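Local coordinates for protein beta subunit of photoactivated adenylyl cyclase (Beggiatoa sp. PS, PDB 5MBD) that probably makes cyclic AMP from ATP in response to blue light, sensed through a flavin-binding BLUF domain joined to an adenylyl cyclase catalytic domain, at residues L43-G48 against N100-S105. Sequence-based numbering, arbitrary orientation.
Sequences LLYLQG and NLNENS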
loop_
_atom_site.group_PDB
_atom_site.type_symbol
_atom_site.label_atom_id
_atom_site.label_comp_id
_atom_site.label_asym_id
_atom_site.label_seq_id
_atom_site.Cartn_x
_atom_site.Cartn_y
_atom_site.Cartn_z
ATOM N N LEU A 43 19.257 -14.602 -20.393
ATOM C CA LEU A 43 19.030 -15.056 -19.027
ATOM C C LEU A 43 20.181 -14.587 -18.148
ATOM O O LEU A 43 21.353 -14.737 -18.514
ATOM C CB LEU A 43 18.890 -16.576 -18.949
ATOM C CG LEU A 43 18.773 -17.101 -17.515
ATOM C CD1 LEU A 43 17.446 -16.695 -16.883
ATOM C CD2 LEU A 43 18.962 -18.608 -17.464
ATOM N N LEU A 44 19.839 -14.029 -16.988
ATOM C CA LEU A 44 20.804 -13.415 -16.092
ATOM C C LEU A 44 20.524 -13.863 -14.665
ATOM O O LEU A 44 19.373 -13.858 -14.215
ATOM C CB LEU A 44 20.751 -11.880 -16.214
ATOM C CG LEU A 44 21.881 -11.035 -15.611
ATOM C CD1 LEU A 44 22.043 -9.704 -16.341
ATOM C CD2 LEU A 44 21.646 -10.784 -14.133
ATOM N N TYR A 45 21.585 -14.253 -13.960
ATOM C CA TYR A 45 21.490 -14.751 -12.595
ATOM C C TYR A 45 22.348 -13.901 -11.674
ATOM O O TYR A 45 23.506 -13.611 -11.992
ATOM C CB TYR A 45 21.931 -16.212 -12.490
ATOM C CG TYR A 45 22.056 -16.644 -11.052
ATOM C CD1 TYR A 45 20.927 -16.794 -10.260
ATOM C CD2 TYR A 45 23.301 -16.867 -10.474
ATOM C CE1 TYR A 45 21.027 -17.171 -8.941
ATOM C CE2 TYR A 45 23.412 -17.246 -9.150
ATOM C CZ TYR A 45 22.270 -17.396 -8.388
ATOM O OH TYR A 45 22.369 -17.773 -7.070
ATOM N N LEU A 46 21.788 -13.533 -10.524
ATOM C CA LEU A 46 22.492 -12.666 -9.588
ATOM C C LEU A 46 21.854 -12.786 -8.214
ATOM O O LEU A 46 20.702 -12.379 -8.025
ATOM C CB LEU A 46 22.475 -11.218 -10.073
ATOM C CG LEU A 46 23.113 -10.222 -9.101
ATOM C CD1 LEU A 46 24.595 -10.517 -8.916
ATOM C CD2 LEU A 46 22.891 -8.782 -9.543
ATOM N N GLN A 47 22.604 -13.367 -7.275
ATOM C CA GLN A 47 22.279 -13.375 -5.847
ATOM C C GLN A 47 20.907 -13.999 -5.579
ATOM O O GLN A 47 20.004 -13.390 -4.995
ATOM C CB GLN A 47 22.404 -11.963 -5.268
ATOM C CG GLN A 47 23.863 -11.511 -5.206
ATOM C CD GLN A 47 24.706 -12.394 -4.304
ATOM O OE1 GLN A 47 24.807 -12.154 -3.101
ATOM N NE2 GLN A 47 25.307 -13.428 -4.878
ATOM N N GLY A 48 20.777 -15.259 -5.995
ATOM C CA GLY A 48 19.520 -15.965 -5.892
ATOM C C GLY A 48 18.379 -15.336 -6.653
ATOM O O GLY A 48 17.218 -15.604 -6.337
ATOM N N ASN A 100 26.165 -15.220 -15.771
ATOM C CA ASN A 100 26.242 -15.386 -14.318
ATOM C C ASN A 100 27.063 -14.222 -13.777
ATOM O O ASN A 100 28.297 -14.279 -13.762
ATOM C CB ASN A 100 26.867 -16.729 -13.942
ATOM C CG ASN A 100 26.769 -17.030 -12.450
ATOM O OD1 ASN A 100 26.431 -16.161 -11.647
ATOM N ND2 ASN A 100 27.068 -18.270 -12.077
ATOM N N LEU A 101 26.373 -13.165 -13.342
ATOM C CA LEU A 101 27.062 -11.999 -12.800
ATOM C C LEU A 101 27.770 -12.297 -11.484
ATOM O O LEU A 101 28.691 -11.561 -11.114
ATOM C CB LEU A 101 26.073 -10.845 -12.627
ATOM C CG LEU A 101 25.613 -10.148 -13.910
ATOM C CD1 LEU A 101 24.638 -9.031 -13.584
ATOM C CD2 LEU A 101 26.813 -9.609 -14.682
ATOM N N ASN A 102 27.365 -13.357 -10.777
ATOM C CA ASN A 102 28.100 -13.771 -9.586
ATOM C C ASN A 102 29.557 -14.071 -9.917
ATOM O O ASN A 102 30.457 -13.757 -9.129
ATOM C CB ASN A 102 27.440 -14.996 -8.948
ATOM C CG ASN A 102 26.171 -14.658 -8.177
ATOM O OD1 ASN A 102 25.641 -13.552 -8.277
ATOM N ND2 ASN A 102 25.676 -15.620 -7.406
ATOM N N GLU A 103 29.811 -14.664 -11.082
ATOM C CA GLU A 103 31.163 -15.041 -11.477
ATOM C C GLU A 103 31.901 -13.948 -12.243
ATOM O O GLU A 103 33.014 -14.194 -12.721
ATOM C CB GLU A 103 31.138 -16.328 -12.311
ATOM C CG GLU A 103 30.801 -17.578 -11.512
ATOM C CD GLU A 103 31.673 -17.739 -10.279
ATOM O OE1 GLU A 103 32.861 -17.349 -10.323
ATOM O OE2 GLU A 103 31.164 -18.250 -9.260
ATOM N N ASN A 104 31.318 -12.759 -12.369
ATOM C CA ASN A 104 31.985 -11.618 -12.987
ATOM C C ASN A 104 32.784 -10.868 -11.925
ATOM O O ASN A 104 32.221 -10.410 -10.925
ATOM C CB ASN A 104 30.968 -10.693 -13.655
ATOM C CG ASN A 104 31.614 -9.498 -14.350
ATOM O OD1 ASN A 104 32.306 -8.691 -13.727
ATOM N ND2 ASN A 104 31.375 -9.378 -15.650
ATOM N N SER A 105 34.089 -10.737 -12.153
ATOM C CA SER A 105 34.994 -10.073 -11.227
ATOM C C SER A 105 35.489 -8.732 -11.745
ATOM O O SER A 105 36.269 -8.065 -11.054
ATOM C CB SER A 105 36.194 -10.979 -10.927
ATOM O OG SER A 105 35.795 -12.334 -10.805
#
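At an edge of the BLUF domain's mixed sheet, the last parallel pairing of strands 40-46 and 97-100 sets Tyr45 beside Asn100. One residue on, where strand 97-100 gives way to the 3-10 segment 101-103, Leu101 N still donates to Tyr45 O (3.2 Å), nearly in line with the carbonyl. Tyr45 and Asn100 send their side chains the same way; Asn100 OD1 reaches the rim of the ring, 3.4 Å from Tyr45 CD2, and weakly accepts from Asn102 N. On the side of Leu44 and Leu46 the contact is apolar: Leu101 CD1 meets Leu44 CD2 at 3.5 Å, and Leu101 CB rests on Leu46 CD1. After Leu46, Asn102 OD1 receives Gln47 N at 3.2 Å, with the donor tilted 15° from the carbonyl plane, and a weak second bond from Gln47 NE2. A bend at chi2 (-62°) folds the Gln47 chain back to bring that amide to Asn102. The Asn102 amide plane is turned 56° from that of the Tyr45 ring, and its ND2 comes obliquely to 3.3 Å from Tyr45 CE2. Helix 110-129 packs on Leu46 and Gln47, and Lys113 NZ hydrogen-bonds Leu101 O; Leu115 of the second subunit lies on Leu44. Leu43, two residues before Tyr45, touches the FMN. This is a parallel strand pair at the end of the flavin-binding BLUF sheet, where the chain leaves it for helix 110-129.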